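Local structure of putative cell surface hydrolase (Lactobacillus plantarum, 3LP5) at residues I77-K89 with L110-S123. The protein is probably a cell-surface hydrolase of the alpha/beta-hydrolase fold, although its natural substrate is not known. Sequence-based numbering, arbitrary orientation.
Sequences IDKQAVWLNTAFK and LIWTLFLERYLKES
The helix running through I77-K89 crosses the 110-118 helix at -65°, their axes approaching to 8.6 Å, and the two come closest where the CA atoms of A81 and I111 lie 5.1 Å apart. So close a crossing suits alanine, whose small CB meets L114 CD2 at 3.8 Å. I111, its branches filling the hole, enters as a knob among I77, Q80, A81 and L84; F115 does the same one turn on, among A81, L84, N85 and F88. L84, with CG anti to the backbone N (chi1 179°), suits the flat W112 by laying its CD2 methyl over the six-membered ring, 4.0 Å from the centroid, a CH-pi contact. The F115 edge points at the face of F88, planes 59° apart, a T-shaped pair with F115 CZ 3.7 Å from F88 CD2. N85 is a buried polar residue beside this apolar packing, and its amide can donate and accept at once. It lies nearly parallel to the Y119 ring, and ND2 gives an almost straight hydrogen bond of 3.2 Å to E122 OE1, reached from above the carboxylate plane. The same oxygen forms a long salt bridge with K89 NZ at 3.5 Å, both charged residues being exposed, while a water donates to N85 OD1 and Y119 O and accepts from S123 OG. At the hydroxyl of Y119, a second water links OH to D78 O. The helices follow strands 62-67 and 99-105, which strand 7-10 separates: L84 reaches I65 and V10, F88 and W112 rest on I8, and helix 150-157 flanks L114 through E154 and L155. W112 also touches the probable nucleophile elbow leading into its helix.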
ATOM      1  N   ILE A  77       6.456  -6.575 -11.547  1.00  9.98           N
ATOM      2  CA  ILE A  77       6.161  -6.590 -10.140  1.00 11.76           C
ATOM      3  C   ILE A  77       7.271  -7.361  -9.416  1.00 11.60           C
ATOM      4  O   ILE A  77       7.693  -6.956  -8.314  1.00 10.86           O
ATOM      5  CB  ILE A  77       4.786  -7.311  -9.849  1.00 11.74           C
ATOM      6  CG1 ILE A  77       3.600  -6.544 -10.481  1.00 17.05           C
ATOM      7  CG2 ILE A  77       4.605  -7.608  -8.319  1.00 13.34           C
ATOM      8  CD1 ILE A  77       3.449  -5.263  -9.974  1.00 21.40           C
ATOM      9  N   ASP A  78       7.766  -8.434 -10.027  1.00 10.85           N
ATOM     10  CA  ASP A  78       8.864  -9.212  -9.357  1.00 11.26           C
ATOM     11  C   ASP A  78      10.119  -8.342  -9.204  1.00 11.40           C
ATOM     12  O   ASP A  78      10.764  -8.406  -8.180  1.00 10.66           O
ATOM     13  CB  ASP A  78       9.196 -10.522 -10.098  1.00 11.24           C
ATOM     14  CG  ASP A  78       8.116 -11.615  -9.901  1.00 13.28           C
ATOM     15  OD1 ASP A  78       7.271 -11.543  -8.979  1.00 14.76           O
ATOM     16  OD2 ASP A  78       8.098 -12.561 -10.679  1.00 12.11           O
ATOM     17  N   LYS A  79      10.440  -7.512 -10.210  1.00 10.63           N
ATOM     18  CA  LYS A  79      11.564  -6.537 -10.077  1.00  9.68           C
ATOM     19  C   LYS A  79      11.287  -5.414  -9.097  1.00  7.73           C
ATOM     20  O   LYS A  79      12.198  -4.973  -8.408  1.00  7.01           O
ATOM     21  CB  LYS A  79      11.912  -5.888 -11.443  1.00  9.94           C
ATOM     22  CG  LYS A  79      12.342  -6.884 -12.504  1.00 11.41           C
ATOM     23  CD  LYS A  79      12.468  -6.234 -13.869  1.00 13.75           C
ATOM     24  CE  LYS A  79      12.554  -7.284 -14.996  1.00 15.09           C
ATOM     25  NZ  LYS A  79      13.224  -6.689 -16.206  1.00 16.92           N
ATOM     26  N   GLN A  80      10.064  -4.893  -9.093  1.00  8.46           N
ATOM     27  CA  GLN A  80       9.723  -3.793  -8.171  1.00  9.49           C
ATOM     28  C   GLN A  80       9.815  -4.217  -6.717  1.00  9.86           C
ATOM     29  O   GLN A  80      10.155  -3.411  -5.851  1.00 10.64           O
ATOM     30  CB  GLN A  80       8.349  -3.169  -8.512  1.00  9.50           C
ATOM     31  CG  GLN A  80       8.372  -2.504  -9.941  1.00  9.35           C
ATOM     32  CD  GLN A  80       6.998  -2.643 -10.695  1.00 11.68           C
ATOM     33  OE1 GLN A  80       6.066  -3.257 -10.193  1.00 10.17           O
ATOM     34  NE2 GLN A  80       6.885  -2.033 -11.875  1.00 12.42           N
ATOM     35  N   ALA A  81       9.550  -5.487  -6.450  1.00 10.84           N
ATOM     36  CA  ALA A  81       9.712  -6.001  -5.076  1.00 11.44           C
ATOM     37  C   ALA A  81      11.164  -6.052  -4.652  1.00 11.48           C
ATOM     38  O   ALA A  81      11.453  -5.724  -3.538  1.00 10.00           O
ATOM     39  CB  ALA A  81       9.038  -7.351  -4.911  1.00  9.09           C
ATOM     40  N   VAL A  82      12.073  -6.363  -5.586  1.00 11.72           N
ATOM     41  CA  VAL A  82      13.503  -6.263  -5.344  1.00 11.47           C
ATOM     42  C   VAL A  82      13.938  -4.844  -5.204  1.00 11.31           C
ATOM     43  O   VAL A  82      14.704  -4.538  -4.312  1.00 12.59           O
ATOM     44  CB  VAL A  82      14.275  -6.903  -6.458  1.00 12.72           C
ATOM     45  CG1 VAL A  82      15.791  -6.710  -6.257  1.00 12.74           C
ATOM     46  CG2 VAL A  82      13.886  -8.425  -6.574  1.00 12.98           C
ATOM     47  N   TRP A  83      13.509  -3.954  -6.104  1.00 10.39           N
ATOM     48  CA  TRP A  83      13.806  -2.540  -5.930  1.00  8.38           C
ATOM     49  C   TRP A  83      13.284  -1.957  -4.598  1.00  9.45           C
ATOM     50  O   TRP A  83      13.949  -1.106  -3.947  1.00  9.57           O
ATOM     51  CB  TRP A  83      13.245  -1.733  -7.136  1.00  6.97           C
ATOM     52  CG  TRP A  83      13.985  -2.051  -8.453  1.00  9.52           C
ATOM     53  CD1 TRP A  83      15.304  -2.301  -8.604  1.00  9.83           C
ATOM     54  CD2 TRP A  83      13.408  -2.069  -9.778  1.00 12.59           C
ATOM     55  NE1 TRP A  83      15.597  -2.560  -9.960  1.00 11.54           N
ATOM     56  CE2 TRP A  83      14.444  -2.404 -10.692  1.00 13.24           C
ATOM     57  CE3 TRP A  83      12.107  -1.812 -10.286  1.00  8.71           C
ATOM     58  CZ2 TRP A  83      14.202  -2.543 -12.082  1.00 12.31           C
ATOM     59  CZ3 TRP A  83      11.865  -1.985 -11.664  1.00  8.00           C
ATOM     60  CH2 TRP A  83      12.905  -2.302 -12.548  1.00  7.15           C
ATOM     61  N   LEU A  84      12.088  -2.379  -4.185  1.00 10.08           N
ATOM     62  CA  LEU A  84      11.536  -1.924  -2.882  1.00 11.00           C
ATOM     63  C   LEU A  84      12.450  -2.327  -1.735  1.00 10.83           C
ATOM     64  O   LEU A  84      12.736  -1.548  -0.800  1.00 11.97           O
ATOM     65  CB  LEU A  84      10.139  -2.537  -2.634  1.00 10.53           C
ATOM     66  CG  LEU A  84       9.463  -2.138  -1.272  1.00 10.92           C
ATOM     67  CD1 LEU A  84       9.513  -0.613  -0.971  1.00 10.55           C
ATOM     68  CD2 LEU A  84       8.002  -2.569  -1.259  1.00  9.99           C
ATOM     69  N   ASN A  85      12.907  -3.570  -1.779  1.00 11.05           N
ATOM     70  CA  ASN A  85      13.853  -4.071  -0.790  1.00 11.63           C
ATOM     71  C   ASN A  85      15.174  -3.284  -0.886  1.00 11.99           C
ATOM     72  O   ASN A  85      15.764  -2.912   0.157  1.00 12.62           O
ATOM     73  CB  ASN A  85      14.092  -5.544  -1.095  1.00 10.31           C
ATOM     74  CG  ASN A  85      14.836  -6.267   0.014  1.00 12.56           C
ATOM     75  OD1 ASN A  85      14.895  -5.818   1.169  1.00  9.62           O
ATOM     76  ND2 ASN A  85      15.437  -7.375  -0.347  1.00 14.53           N
ATOM     77  N   THR A  86      15.618  -2.973  -2.118  1.00 11.57           N
ATOM     78  CA  THR A  86      16.801  -2.114  -2.242  1.00 12.64           C
ATOM     79  C   THR A  86      16.595  -0.764  -1.559  1.00 11.74           C
ATOM     80  O   THR A  86      17.461  -0.294  -0.902  1.00 12.17           O
ATOM     81  CB  THR A  86      17.167  -1.887  -3.740  1.00 14.02           C
ATOM     82  OG1 THR A  86      17.390  -3.171  -4.313  1.00 14.21           O
ATOM     83  CG2 THR A  86      18.451  -1.028  -3.915  1.00 14.48           C
ATOM     84  N   ALA A  87      15.430  -0.133  -1.733  1.00 11.96           N
ATOM     85  CA  ALA A  87      15.212   1.163  -1.188  1.00 10.90           C
ATOM     86  C   ALA A  87      15.027   1.018   0.334  1.00 11.62           C
ATOM     87  O   ALA A  87      15.542   1.792   1.118  1.00 11.29           O
ATOM     88  CB  ALA A  87      13.956   1.834  -1.847  1.00  9.29           C
ATOM     89  N   PHE A  88      14.324  -0.016   0.744  1.00 11.92           N
ATOM     90  CA  PHE A  88      14.062  -0.214   2.158  1.00 13.88           C
ATOM     91  C   PHE A  88      15.395  -0.383   2.871  1.00 14.13           C
ATOM     92  O   PHE A  88      15.635   0.210   3.904  1.00 13.30           O
ATOM     93  CB  PHE A  88      13.177  -1.460   2.340  1.00 13.08           C
ATOM     94  CG  PHE A  88      12.710  -1.667   3.732  1.00 15.24           C
ATOM     95  CD1 PHE A  88      11.611  -0.940   4.217  1.00 13.53           C
ATOM     96  CD2 PHE A  88      13.335  -2.592   4.550  1.00 14.80           C
ATOM     97  CE1 PHE A  88      11.114  -1.139   5.521  1.00 14.29           C
ATOM     98  CE2 PHE A  88      12.884  -2.782   5.878  1.00 17.09           C
ATOM     99  CZ  PHE A  88      11.750  -2.047   6.363  1.00 15.07           C
ATOM    100  N   LYS A  89      16.291  -1.195   2.308  1.00 16.62           N
ATOM    101  CA  LYS A  89      17.590  -1.371   2.963  1.00 16.85           C
ATOM    102  C   LYS A  89      18.395  -0.108   3.014  1.00 16.35           C
ATOM    103  O   LYS A  89      19.028   0.140   4.005  1.00 16.21           O
ATOM    104  CB  LYS A  89      18.399  -2.536   2.383  1.00 17.76           C
ATOM    105  CG  LYS A  89      17.751  -3.854   2.751  1.00 21.62           C
ATOM    106  CD  LYS A  89      18.698  -4.977   2.540  1.00 28.03           C
ATOM    107  CE  LYS A  89      19.027  -5.076   1.091  1.00 32.45           C
ATOM    108  NZ  LYS A  89      19.665  -6.381   0.802  1.00 35.57           N
ATOM    109  N   LEU A 110       0.515  -5.089  -4.227  1.00 12.10           N
ATOM    110  CA  LEU A 110       1.178  -6.343  -4.604  1.00 12.26           C
ATOM    111  C   LEU A 110       2.691  -6.303  -4.381  1.00 11.62           C
ATOM    112  O   LEU A 110       3.333  -7.295  -3.877  1.00 12.61           O
ATOM    113  CB  LEU A 110       0.931  -6.657  -6.115  1.00 12.15           C
ATOM    114  CG  LEU A 110      -0.474  -6.442  -6.678  1.00 13.66           C
ATOM    115  CD1 LEU A 110      -0.606  -7.093  -8.097  1.00 12.21           C
ATOM    116  CD2 LEU A 110      -1.486  -7.036  -5.704  1.00 13.18           C
ATOM    117  N   ILE A 111       3.291  -5.206  -4.809  1.00 10.00           N
ATOM    118  CA  ILE A 111       4.734  -4.983  -4.515  1.00 11.47           C
ATOM    119  C   ILE A 111       5.034  -5.104  -3.013  1.00  9.35           C
ATOM    120  O   ILE A 111       5.919  -5.903  -2.601  1.00 10.04           O
ATOM    121  CB  ILE A 111       5.220  -3.680  -5.092  1.00  9.70           C
ATOM    122  CG1 ILE A 111       4.991  -3.685  -6.595  1.00 10.47           C
ATOM    123  CG2 ILE A 111       6.755  -3.452  -4.711  1.00 10.80           C
ATOM    124  CD1 ILE A 111       4.979  -2.246  -7.288  1.00  9.84           C
ATOM    125  N   TRP A 112       4.263  -4.388  -2.183  1.00  9.79           N
ATOM    126  CA  TRP A 112       4.402  -4.510  -0.717  1.00 10.18           C
ATOM    127  C   TRP A 112       4.201  -5.947  -0.293  1.00 10.12           C
ATOM    128  O   TRP A 112       4.975  -6.456   0.513  1.00 10.38           O
ATOM    129  CB  TRP A 112       3.380  -3.654   0.112  1.00 10.17           C
ATOM    130  CG  TRP A 112       3.863  -2.364   0.491  1.00 10.41           C
ATOM    131  CD1 TRP A 112       3.352  -1.127   0.081  1.00 11.42           C
ATOM    132  CD2 TRP A 112       5.030  -2.072   1.285  1.00 13.30           C
ATOM    133  NE1 TRP A 112       4.101  -0.109   0.639  1.00 12.77           N
ATOM    134  CE2 TRP A 112       5.156  -0.659   1.335  1.00 12.11           C
ATOM    135  CE3 TRP A 112       5.954  -2.869   1.999  1.00 12.10           C
ATOM    136  CZ2 TRP A 112       6.183  -0.015   2.066  1.00 11.51           C
ATOM    137  CZ3 TRP A 112       6.997  -2.222   2.718  1.00 11.30           C
ATOM    138  CH2 TRP A 112       7.094  -0.812   2.737  1.00 11.20           C
ATOM    139  N   THR A 113       3.186  -6.623  -0.851  1.00  9.48           N
ATOM    140  CA  THR A 113       2.919  -7.963  -0.312  1.00 10.81           C
ATOM    141  C   THR A 113       4.076  -8.920  -0.545  1.00 10.27           C
ATOM    142  O   THR A 113       4.393  -9.769   0.286  1.00 12.18           O
ATOM    143  CB  THR A 113       1.611  -8.600  -0.940  1.00 10.58           C
ATOM    144  OG1 THR A 113       0.493  -7.749  -0.645  1.00 11.19           O
ATOM    145  CG2 THR A 113       1.328  -9.941  -0.332  1.00  9.39           C
ATOM    146  N   LEU A 114       4.606  -8.884  -1.759  1.00 12.07           N
ATOM    147  CA  LEU A 114       5.643  -9.786  -2.152  1.00 12.42           C
ATOM    148  C   LEU A 114       6.905  -9.446  -1.290  1.00 11.96           C
ATOM    149  O   LEU A 114       7.571 -10.335  -0.766  1.00 11.69           O
ATOM    150  CB  LEU A 114       5.873  -9.661  -3.682  1.00 12.94           C
ATOM    151  CG  LEU A 114       6.824 -10.695  -4.277  1.00 18.80           C
ATOM    152  CD1 LEU A 114       6.323 -12.114  -4.042  1.00 18.04           C
ATOM    153  CD2 LEU A 114       7.049 -10.432  -5.794  1.00 19.79           C
ATOM    154  N   PHE A 115       7.218  -8.164  -1.150  1.00 11.31           N
ATOM    155  CA  PHE A 115       8.332  -7.739  -0.287  1.00 10.98           C
ATOM    156  C   PHE A 115       8.138  -8.302   1.140  1.00 12.35           C
ATOM    157  O   PHE A 115       9.100  -8.835   1.713  1.00 10.74           O
ATOM    158  CB  PHE A 115       8.413  -6.220  -0.245  1.00 11.07           C
ATOM    159  CG  PHE A 115       9.287  -5.690   0.860  1.00  9.41           C
ATOM    160  CD1 PHE A 115      10.661  -5.604   0.687  1.00  8.68           C
ATOM    161  CD2 PHE A 115       8.739  -5.334   2.078  1.00  7.64           C
ATOM    162  CE1 PHE A 115      11.491  -5.150   1.725  1.00  9.27           C
ATOM    163  CE2 PHE A 115       9.571  -4.922   3.142  1.00  9.89           C
ATOM    164  CZ  PHE A 115      10.926  -4.825   2.944  1.00  9.45           C
ATOM    165  N   LEU A 116       6.895  -8.218   1.684  1.00 11.31           N
ATOM    166  CA  LEU A 116       6.686  -8.641   3.065  1.00 11.64           C
ATOM    167  C   LEU A 116       6.819 -10.152   3.222  1.00 11.37           C
ATOM    168  O   LEU A 116       7.332 -10.626   4.236  1.00 12.32           O
ATOM    169  CB  LEU A 116       5.363  -8.177   3.625  1.00 11.37           C
ATOM    170  CG  LEU A 116       5.215  -6.652   3.650  1.00 12.91           C
ATOM    171  CD1 LEU A 116       3.754  -6.398   3.944  1.00 15.55           C
ATOM    172  CD2 LEU A 116       6.145  -5.958   4.713  1.00 12.45           C
ATOM    173  N   GLU A 117       6.408 -10.893   2.191  1.00 10.31           N
ATOM    174  CA  GLU A 117       6.438 -12.365   2.237  1.00 11.00           C
ATOM    175  C   GLU A 117       7.871 -12.884   2.108  1.00 12.23           C
ATOM    176  O   GLU A 117       8.191 -13.890   2.734  1.00 11.15           O
ATOM    177  CB  GLU A 117       5.668 -12.985   1.053  1.00 10.86           C
ATOM    178  CG  GLU A 117       4.203 -12.786   1.141  1.00 11.98           C
ATOM    179  CD  GLU A 117       3.476 -13.311  -0.070  1.00 13.43           C
ATOM    180  OE1 GLU A 117       4.063 -13.355  -1.140  1.00 14.66           O
ATOM    181  OE2 GLU A 117       2.317 -13.708   0.045  1.00 14.60           O
ATOM    182  N   ARG A 118       8.691 -12.221   1.266  1.00 11.15           N
ATOM    183  CA  ARG A 118      10.009 -12.742   0.868  1.00 12.41           C
ATOM    184  C   ARG A 118      11.233 -11.993   1.397  1.00 12.76           C
ATOM    185  O   ARG A 118      12.285 -12.624   1.651  1.00 13.05           O
ATOM    186  CB  ARG A 118      10.083 -12.827  -0.654  1.00 12.98           C
ATOM    187  CG  ARG A 118       8.969 -13.690  -1.243  1.00 14.25           C
ATOM    188  CD  ARG A 118       9.283 -14.012  -2.669  1.00 22.03           C
ATOM    189  NE  ARG A 118      10.137 -15.204  -2.723  1.00 26.12           N
ATOM    190  CZ  ARG A 118      10.533 -15.795  -3.848  1.00 30.13           C
ATOM    191  NH1 ARG A 118      10.148 -15.279  -5.011  1.00 28.02           N
ATOM    192  NH2 ARG A 118      11.293 -16.916  -3.806  1.00 28.02           N
ATOM    193  N   TYR A 119      11.117 -10.666   1.569  1.00 10.74           N
ATOM    194  CA  TYR A 119      12.327  -9.854   1.728  1.00 10.70           C
ATOM    195  C   TYR A 119      12.422  -9.119   3.047  1.00 10.69           C
ATOM    196  O   TYR A 119      13.515  -8.737   3.479  1.00 11.56           O
ATOM    197  CB  TYR A 119      12.436  -8.855   0.560  1.00  9.81           C
ATOM    198  CG  TYR A 119      12.448  -9.539  -0.792  1.00 11.32           C
ATOM    199  CD1 TYR A 119      13.170 -10.707  -0.981  1.00 10.76           C
ATOM    200  CD2 TYR A 119      11.708  -9.004  -1.889  1.00 10.79           C
ATOM    201  CE1 TYR A 119      13.145 -11.373  -2.227  1.00 13.10           C
ATOM    202  CE2 TYR A 119      11.703  -9.654  -3.121  1.00 11.92           C
ATOM    203  CZ  TYR A 119      12.430 -10.817  -3.273  1.00 14.30           C
ATOM    204  OH  TYR A 119      12.494 -11.429  -4.491  1.00 20.28           O
ATOM    205  N   LEU A 120      11.299  -8.889   3.697  1.00 10.69           N
ATOM    206  CA  LEU A 120      11.391  -8.154   4.983  1.00 11.64           C
ATOM    207  C   LEU A 120      12.234  -8.918   6.050  1.00 12.98           C
ATOM    208  O   LEU A 120      12.993  -8.278   6.820  1.00 14.12           O
ATOM    209  CB  LEU A 120       9.998  -7.762   5.517  1.00 11.59           C
ATOM    210  CG  LEU A 120       9.994  -7.157   6.930  1.00 13.34           C
ATOM    211  CD1 LEU A 120      10.636  -5.787   6.901  1.00 14.89           C
ATOM    212  CD2 LEU A 120       8.606  -7.112   7.553  1.00 14.60           C
ATOM    213  N   LYS A 121      12.124 -10.249   6.096  1.00 13.69           N
ATOM    214  CA  LYS A 121      12.998 -11.069   6.979  1.00 15.42           C
ATOM    215  C   LYS A 121      14.509 -10.764   6.816  1.00 16.27           C
ATOM    216  O   LYS A 121      15.267 -11.209   7.627  1.00 18.07           O
ATOM    217  CB  LYS A 121      12.778 -12.561   6.746  1.00 14.64           C
ATOM    218  CG  LYS A 121      13.267 -13.027   5.355  1.00 15.67           C
ATOM    219  CD  LYS A 121      13.001 -14.509   5.206  1.00 25.36           C
ATOM    220  CE  LYS A 121      12.725 -14.936   3.765  1.00 27.31           C
ATOM    221  NZ  LYS A 121      13.180 -16.332   3.699  1.00 27.40           N
ATOM    222  N   GLU A 122      14.945 -10.021   5.790  1.00 16.67           N
ATOM    223  CA  GLU A 122      16.374  -9.696   5.653  1.00 17.14           C
ATOM    224  C   GLU A 122      16.758  -8.543   6.539  1.00 17.16           C
ATOM    225  O   GLU A 122      17.945  -8.338   6.738  1.00 15.06           O
ATOM    226  CB  GLU A 122      16.794  -9.353   4.202  1.00 18.54           C
ATOM    227  CG  GLU A 122      16.616 -10.512   3.192  1.00 20.46           C
ATOM    228  CD  GLU A 122      16.854 -10.112   1.719  1.00 26.27           C
ATOM    229  OE1 GLU A 122      17.477  -9.063   1.418  1.00 23.17           O
ATOM    230  OE2 GLU A 122      16.422 -10.888   0.845  1.00 29.97           O
ATOM    231  N   SER A 123      15.768  -7.772   7.036  1.00 17.13           N
ATOM    232  CA  SER A 123      16.001  -6.703   8.018  1.00 17.92           C
ATOM    233  C   SER A 123      15.256  -7.130   9.283  1.00 18.59           C
ATOM    234  O   SER A 123      14.207  -6.554   9.608  1.00 17.95           O
ATOM    235  CB  SER A 123      15.444  -5.353   7.535  1.00 17.32           C
ATOM    236  OG  SER A 123      15.699  -5.133   6.170  1.00 20.05           O
TER
HETATM  237  O   HOH W   1      11.429 -10.671  -7.095  1.00 15.78           O
HETATM  238  O   HOH W   2      14.636  -6.115   3.985  1.00 11.63           O